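Local coordinates for Lactamase_B domain-containing protein (Bacillus lehensis G1, PDB 7EV5), which is a dizinc metallo-beta-lactamase-fold enzyme of the B3 type, probably a hydrolase, with structural resemblance to glyoxalase II, at residues A[2-7]-A[13-18]; A[177-182]-A[195-200]. One frame throughout, in Å; residues are numbered along the deposited sequence.

How the interactions relate
The two contacts belong to different halves of the metallo-beta-lactamase fold, an alpha-beta-beta-alpha sandwich: interaction 1 lies within one sheet, interaction 2 at the edge of the other. Interaction 1 pairs the first two strands, 2-7 at the outer edge of its sheet and 12-18 beside it; interaction 2 packs the turn after helix 167-178 against the start of helix 197-203, next to edge strand 195-196. Their centres are about 20 Å apart and their nearest atoms about 7 Å, without touching. Interaction 1 comes closer to the metals: the side chain of N13 is about 8 Å from a zinc ion and about 5 Å from that of the zinc ligand H191. For interaction 2 the I178 side chain is about 13 Å from a zinc ion.

Interaction 1: A[2-7]-A[13-18]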
loop_
_atom_site.group_PDB
_atom_site.type_symbol
_atom_site.label_atom_id
_atom_site.label_comp_id
_atom_site.label_asym_id
_atom_site.label_seq_id
_atom_site.Cartn_x
_atom_site.Cartn_y
_atom_site.Cartn_z
ATOM N N PHE A 2 -13.510 1.586 -5.814
ATOM C CA PHE A 2 -12.524 0.703 -5.214
ATOM C C PHE A 2 -13.161 -0.047 -4.060
ATOM O O PHE A 2 -14.191 0.365 -3.512
ATOM C CB PHE A 2 -11.252 1.443 -4.745
ATOM C CG PHE A 2 -11.442 2.260 -3.497
ATOM C CD1 PHE A 2 -11.157 1.726 -2.249
ATOM C CD2 PHE A 2 -11.877 3.574 -3.576
ATOM C CE1 PHE A 2 -11.332 2.478 -1.094
ATOM C CE2 PHE A 2 -12.050 4.332 -2.425
ATOM C CZ PHE A 2 -11.774 3.784 -1.186
ATOM N N LYS A 3 -12.530 -1.159 -3.696
ATOM C CA LYS A 3 -12.920 -1.932 -2.528
ATOM C C LYS A 3 -11.754 -2.057 -1.559
ATOM O O LYS A 3 -10.625 -2.352 -1.968
ATOM C CB LYS A 3 -13.437 -3.321 -2.902
ATOM C CG LYS A 3 -14.126 -3.992 -1.720
ATOM C CD LYS A 3 -14.845 -5.273 -2.081
ATOM C CE LYS A 3 -15.883 -5.605 -1.009
ATOM N NZ LYS A 3 -16.257 -7.047 -1.022
ATOM N N GLN A 4 -12.047 -1.836 -0.285
ATOM C CA GLN A 4 -11.146 -2.136 0.817
ATOM C C GLN A 4 -11.367 -3.584 1.232
ATOM O O GLN A 4 -12.499 -3.979 1.550
ATOM C CB GLN A 4 -11.468 -1.207 1.982
ATOM C CG GLN A 4 -10.607 -1.398 3.222
ATOM C CD GLN A 4 -11.029 -0.461 4.325
ATOM O OE1 GLN A 4 -12.198 -0.411 4.687
ATOM N NE2 GLN A 4 -10.090 0.317 4.838
ATOM N N ILE A 5 -10.294 -4.372 1.223
ATOM C CA ILE A 5 -10.368 -5.809 1.491
ATOM C C ILE A 5 -9.355 -6.172 2.570
ATOM O O ILE A 5 -8.177 -6.409 2.262
ATOM C CB ILE A 5 -10.159 -6.625 0.203
ATOM C CG1 ILE A 5 -11.138 -6.163 -0.888
ATOM C CG2 ILE A 5 -10.326 -8.115 0.479
ATOM C CD1 ILE A 5 -11.001 -6.875 -2.222
ATOM N N PRO A 6 -9.755 -6.229 3.842
ATOM C CA PRO A 6 -8.821 -6.679 4.878
ATOM C C PRO A 6 -8.506 -8.153 4.689
ATOM O O PRO A 6 -9.397 -8.955 4.401
ATOM C CB PRO A 6 -9.596 -6.447 6.183
ATOM C CG PRO A 6 -10.688 -5.502 5.833
ATOM C CD PRO A 6 -11.028 -5.747 4.400
ATOM N N LEU A 7 -7.224 -8.510 4.833
ATOM C CA LEU A 7 -6.769 -9.861 4.529
ATOM C C LEU A 7 -5.761 -10.351 5.556
ATOM O O LEU A 7 -4.918 -9.588 6.031
ATOM C CB LEU A 7 -6.091 -9.922 3.157
ATOM C CG LEU A 7 -6.961 -9.665 1.926
ATOM C CD1 LEU A 7 -6.077 -9.434 0.713
ATOM C CD2 LEU A 7 -7.918 -10.823 1.672
ATOM N N ASN A 13 -5.288 -3.975 5.053
ATOM C CA ASN A 13 -6.190 -3.627 3.956
ATOM C C ASN A 13 -5.458 -3.753 2.626
ATOM O O ASN A 13 -4.560 -2.958 2.327
ATOM C CB ASN A 13 -6.670 -2.188 4.102
ATOM C CG ASN A 13 -7.527 -1.975 5.320
ATOM O OD1 ASN A 13 -8.405 -2.782 5.612
ATOM N ND2 ASN A 13 -7.294 -0.881 6.030
ATOM N N ALA A 14 -5.842 -4.735 1.821
ATOM C CA ALA A 14 -5.591 -4.622 0.395
ATOM C C ALA A 14 -6.641 -3.702 -0.204
ATOM O O ALA A 14 -7.682 -3.435 0.397
ATOM C CB ALA A 14 -5.706 -5.991 -0.280
ATOM N N TYR A 15 -6.371 -3.215 -1.406
ATOM C CA TYR A 15 -7.354 -2.429 -2.141
ATOM C C TYR A 15 -7.417 -2.921 -3.572
ATOM O O TYR A 15 -6.392 -3.260 -4.166
ATOM C CB TYR A 15 -7.034 -0.917 -2.127
ATOM C CG TYR A 15 -7.165 -0.363 -0.743
ATOM C CD1 TYR A 15 -8.399 0.023 -0.248
ATOM C CD2 TYR A 15 -6.065 -0.277 0.094
ATOM C CE1 TYR A 15 -8.530 0.492 1.034
ATOM C CE2 TYR A 15 -6.191 0.180 1.391
ATOM C CZ TYR A 15 -7.428 0.577 1.855
ATOM O OH TYR A 15 -7.582 1.042 3.150
ATOM N N VAL A 16 -8.621 -2.963 -4.129
ATOM C CA VAL A 16 -8.784 -3.171 -5.559
ATOM C C VAL A 16 -9.472 -1.945 -6.129
ATOM O O VAL A 16 -10.616 -1.645 -5.764
ATOM C CB VAL A 16 -9.569 -4.448 -5.892
ATOM C CG1 VAL A 16 -9.681 -4.571 -7.404
ATOM C CG2 VAL A 16 -8.878 -5.672 -5.308
ATOM N N LEU A 17 -8.764 -1.223 -6.994
ATOM C CA LEU A 17 -9.302 -0.086 -7.730
ATOM C C LEU A 17 -9.694 -0.571 -9.117
ATOM O O LEU A 17 -8.935 -1.303 -9.753
ATOM C CB LEU A 17 -8.219 0.990 -7.850
ATOM C CG LEU A 17 -8.546 2.265 -8.642
ATOM C CD1 LEU A 17 -9.618 3.116 -7.955
ATOM C CD2 LEU A 17 -7.263 3.075 -8.867
ATOM N N TYR A 18 -10.878 -0.184 -9.585
ATOM C CA TYR A 18 -11.371 -0.697 -10.854
ATOM C C TYR A 18 -12.032 0.423 -11.646
ATOM O O TYR A 18 -12.245 1.531 -11.147
ATOM C CB TYR A 18 -12.326 -1.885 -10.652
ATOM C CG TYR A 18 -13.430 -1.608 -9.658
ATOM C CD1 TYR A 18 -14.580 -0.937 -10.046
ATOM C CD2 TYR A 18 -13.319 -2.005 -8.329
ATOM C CE1 TYR A 18 -15.589 -0.667 -9.148
ATOM C CE2 TYR A 18 -14.323 -1.738 -7.425
ATOM C CZ TYR A 18 -15.458 -1.072 -7.842
ATOM O OH TYR A 18 -16.471 -0.803 -6.950
#
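F2 to P6 pair with L17 to N13 as an antiparallel beta hairpin, their short axes 4.3 Å apart at closest approach and 147° apart in direction. This is the N-terminal hairpin of the metallo-beta-lactamase fold, with strand 2-7 at the edge of its sheet. K3 and V16 form one hydrogen-bonded pair and I5 and A14 the next, each joined by two N-H...O bonds; of the second pair, I5 N gives the straighter one, to A14 O. Between these pairs, Y15 CA makes a CA-H...O contact with K3 O at 3.3 Å.

F2, Q4, P6, N13, Y15 and L17 share the face turned to the other sheet, where F2 touches I186 and Y15 touches A188. The F2 and Y15 side chains run side by side, CD1 to CD1 at 3.8 Å, with ring planes inclined by 61°. F2 CB also meets L17 CD1. Fully extended, with CG anti to the backbone N (chi1 180°), Q4 follows the Y15 ring out to its hydroxyl: Q4 CB lies 3.5 Å from Y15 CE1, and NE2 donates to OH. That hydroxyl also bonds S189 O. N13 ND2 is bonded to the carbonyls of G192 and S189, tying the hairpin to the segment that carries the zinc ligand H191. N13 OD1 rests against Q4 CG and P6 CG.

On the reverse face I5 CD1 meets V16 CG2 at 3.9 Å, and both side chains touch W39 of helix 33-42; L7 CD1 packs on A14 CB at 3.6 Å. Beyond the paired residues, the Y18 ring leans over to the neighbouring strand and places CE2 3.8 Å from F2 CA.

Interaction 2: A[177-182]-A[195-200]; sequences KILPLP and TTIGQE
From its segment I197 carries nearly the whole contact, its branched side chain pressed against P182 and the type I beta turn I178-L181 that follows helix 167-178 in this metallo-beta-lactamase fold. It is the first residue of helix 197-203, so the turn packs against a helix start beside edge strand 195-196. No hydrogen bond crosses between the segments.

Apolar packing comes from both branches of I197. CG1 of I197, anti to the carbonyl carbon (chi1 -64°), carries CD1 to I178, while CG2 turns to L179. I197 CD1 meets I178 CG2 at 3.5 Å, a tight pair in which the side chains cross at about a right angle. I197 CG2 faces L179 CD2 at 4.1 Å. I178 and L181 also both touch L146 of strand 145-149.

Backbone carbonyls supply the other contacts. I178 O approaches I197 CD1, L179 O lies 3.6 Å from I197 CG2, and P182 O lies 3.7 Å from I197 CB while accepting a hydrogen bond from T185 OG1.

Each segment has its own internal hydrogen bonds. L181 N closes the turn on I178 O at 3.0 Å. T196 is the N-cap of helix 197-203, where its OG1 accepts from Q199 N. One residue earlier, T195 OG1 donates to the anti lone pair of E200 OE2 at 2.6 Å.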
loop_
_atom_site.group_PDB
_atom_site.type_symbol
_atom_site.label_atom_id
_atom_site.label_comp_id
_atom_site.label_asym_id
_atom_site.label_seq_id
_atom_site.Cartn_x
_atom_site.Cartn_y
_atom_site.Cartn_z
ATOM N N LYS A 177 3.847 16.145 2.385
ATOM C CA LYS A 177 3.443 15.436 1.179
ATOM C C LYS A 177 2.001 14.955 1.187
ATOM O O LYS A 177 1.361 14.953 0.133
ATOM C CB LYS A 177 4.387 14.253 0.948
ATOM C CG LYS A 177 5.844 14.705 0.810
ATOM C CD LYS A 177 6.775 13.543 0.627
ATOM C CE LYS A 177 8.194 14.051 0.450
ATOM N NZ LYS A 177 9.179 12.934 0.480
ATOM N N ILE A 178 1.468 14.540 2.332
ATOM C CA ILE A 178 0.122 13.977 2.370
ATOM C C ILE A 178 -0.933 15.033 2.654
ATOM O O ILE A 178 -1.877 15.200 1.874
ATOM C CB ILE A 178 0.058 12.809 3.363
ATOM C CG1 ILE A 178 0.886 11.660 2.796
ATOM C CG2 ILE A 178 -1.390 12.383 3.617
ATOM C CD1 ILE A 178 0.841 10.431 3.618
ATOM N N LEU A 179 -0.787 15.753 3.763
ATOM C CA LEU A 179 -1.811 16.721 4.142
ATOM C C LEU A 179 -2.039 17.861 3.147
ATOM O O LEU A 179 -3.158 18.401 3.150
ATOM C CB LEU A 179 -1.581 17.227 5.572
ATOM C CG LEU A 179 -1.644 16.147 6.657
ATOM C CD1 LEU A 179 -1.409 16.752 8.031
ATOM C CD2 LEU A 179 -2.959 15.379 6.619
ATOM N N PRO A 180 -1.081 18.283 2.306
ATOM C CA PRO A 180 -1.416 19.300 1.287
ATOM C C PRO A 180 -2.377 18.823 0.203
ATOM O O PRO A 180 -2.867 19.661 -0.569
ATOM C CB PRO A 180 -0.053 19.680 0.689
ATOM C CG PRO A 180 0.933 19.301 1.726
ATOM C CD PRO A 180 0.378 18.058 2.365
ATOM N N LEU A 181 -2.653 17.522 0.100
ATOM C CA LEU A 181 -3.596 17.033 -0.893
ATOM C C LEU A 181 -5.015 17.510 -0.558
ATOM O O LEU A 181 -5.292 17.910 0.575
ATOM C CB LEU A 181 -3.539 15.507 -0.937
ATOM C CG LEU A 181 -2.243 14.960 -1.528
ATOM C CD1 LEU A 181 -2.141 13.461 -1.316
ATOM C CD2 LEU A 181 -2.150 15.301 -3.013
ATOM N N PRO A 182 -5.932 17.476 -1.531
ATOM C CA PRO A 182 -7.273 18.033 -1.289
ATOM C C PRO A 182 -7.951 17.365 -0.102
ATOM O O PRO A 182 -7.806 16.162 0.125
ATOM C CB PRO A 182 -8.013 17.744 -2.598
ATOM C CG PRO A 182 -6.947 17.702 -3.625
ATOM C CD PRO A 182 -5.753 17.084 -2.939
ATOM N N THR A 195 -10.599 7.049 5.927
ATOM C CA THR A 195 -10.775 8.399 6.436
ATOM C C THR A 195 -10.534 9.370 5.286
ATOM O O THR A 195 -10.424 8.966 4.129
ATOM C CB THR A 195 -9.907 8.624 7.679
ATOM O OG1 THR A 195 -10.292 9.855 8.296
ATOM C CG2 THR A 195 -8.429 8.661 7.320
ATOM N N THR A 196 -10.502 10.665 5.593
ATOM C CA THR A 196 -10.149 11.660 4.594
ATOM C C THR A 196 -9.054 12.552 5.150
ATOM O O THR A 196 -8.813 12.597 6.361
ATOM C CB THR A 196 -11.337 12.534 4.150
ATOM O OG1 THR A 196 -11.836 13.262 5.281
ATOM C CG2 THR A 196 -12.442 11.683 3.534
ATOM N N ILE A 197 -8.383 13.240 4.225
ATOM C CA ILE A 197 -7.334 14.186 4.604
ATOM C C ILE A 197 -7.884 15.232 5.561
ATOM O O ILE A 197 -7.304 15.490 6.622
ATOM C CB ILE A 197 -6.720 14.835 3.354
ATOM C CG1 ILE A 197 -6.010 13.787 2.495
ATOM C CG2 ILE A 197 -5.782 15.977 3.764
ATOM C CD1 ILE A 197 -4.676 13.373 3.031
ATOM N N GLY A 198 -9.029 15.827 5.210
ATOM C CA GLY A 198 -9.596 16.878 6.043
ATOM C C GLY A 198 -9.945 16.398 7.437
ATOM O O GLY A 198 -9.684 17.088 8.423
ATOM N N GLN A 199 -10.527 15.200 7.540
ATOM C CA GLN A 199 -10.890 14.681 8.854
ATOM C C GLN A 199 -9.665 14.467 9.735
ATOM O O GLN A 199 -9.711 14.726 10.942
ATOM C CB GLN A 199 -11.691 13.388 8.709
ATOM C CG GLN A 199 -13.115 13.614 8.229
ATOM C CD GLN A 199 -13.847 14.666 9.036
ATOM O OE1 GLN A 199 -13.950 14.564 10.263
ATOM N NE2 GLN A 199 -14.360 15.688 8.353
ATOM N N GLU A 200 -8.559 13.989 9.158
ATOM C CA GLU A 200 -7.374 13.756 9.977
ATOM C C GLU A 200 -6.704 15.071 10.355
ATOM O O GLU A 200 -6.207 15.223 11.476
ATOM C CB GLU A 200 -6.403 12.808 9.271
ATOM C CG GLU A 200 -6.954 11.391 9.100
ATOM C CD GLU A 200 -7.594 10.851 10.364
ATOM O OE1 GLU A 200 -6.920 10.832 11.411
ATOM O OE2 GLU A 200 -8.771 10.430 10.306
#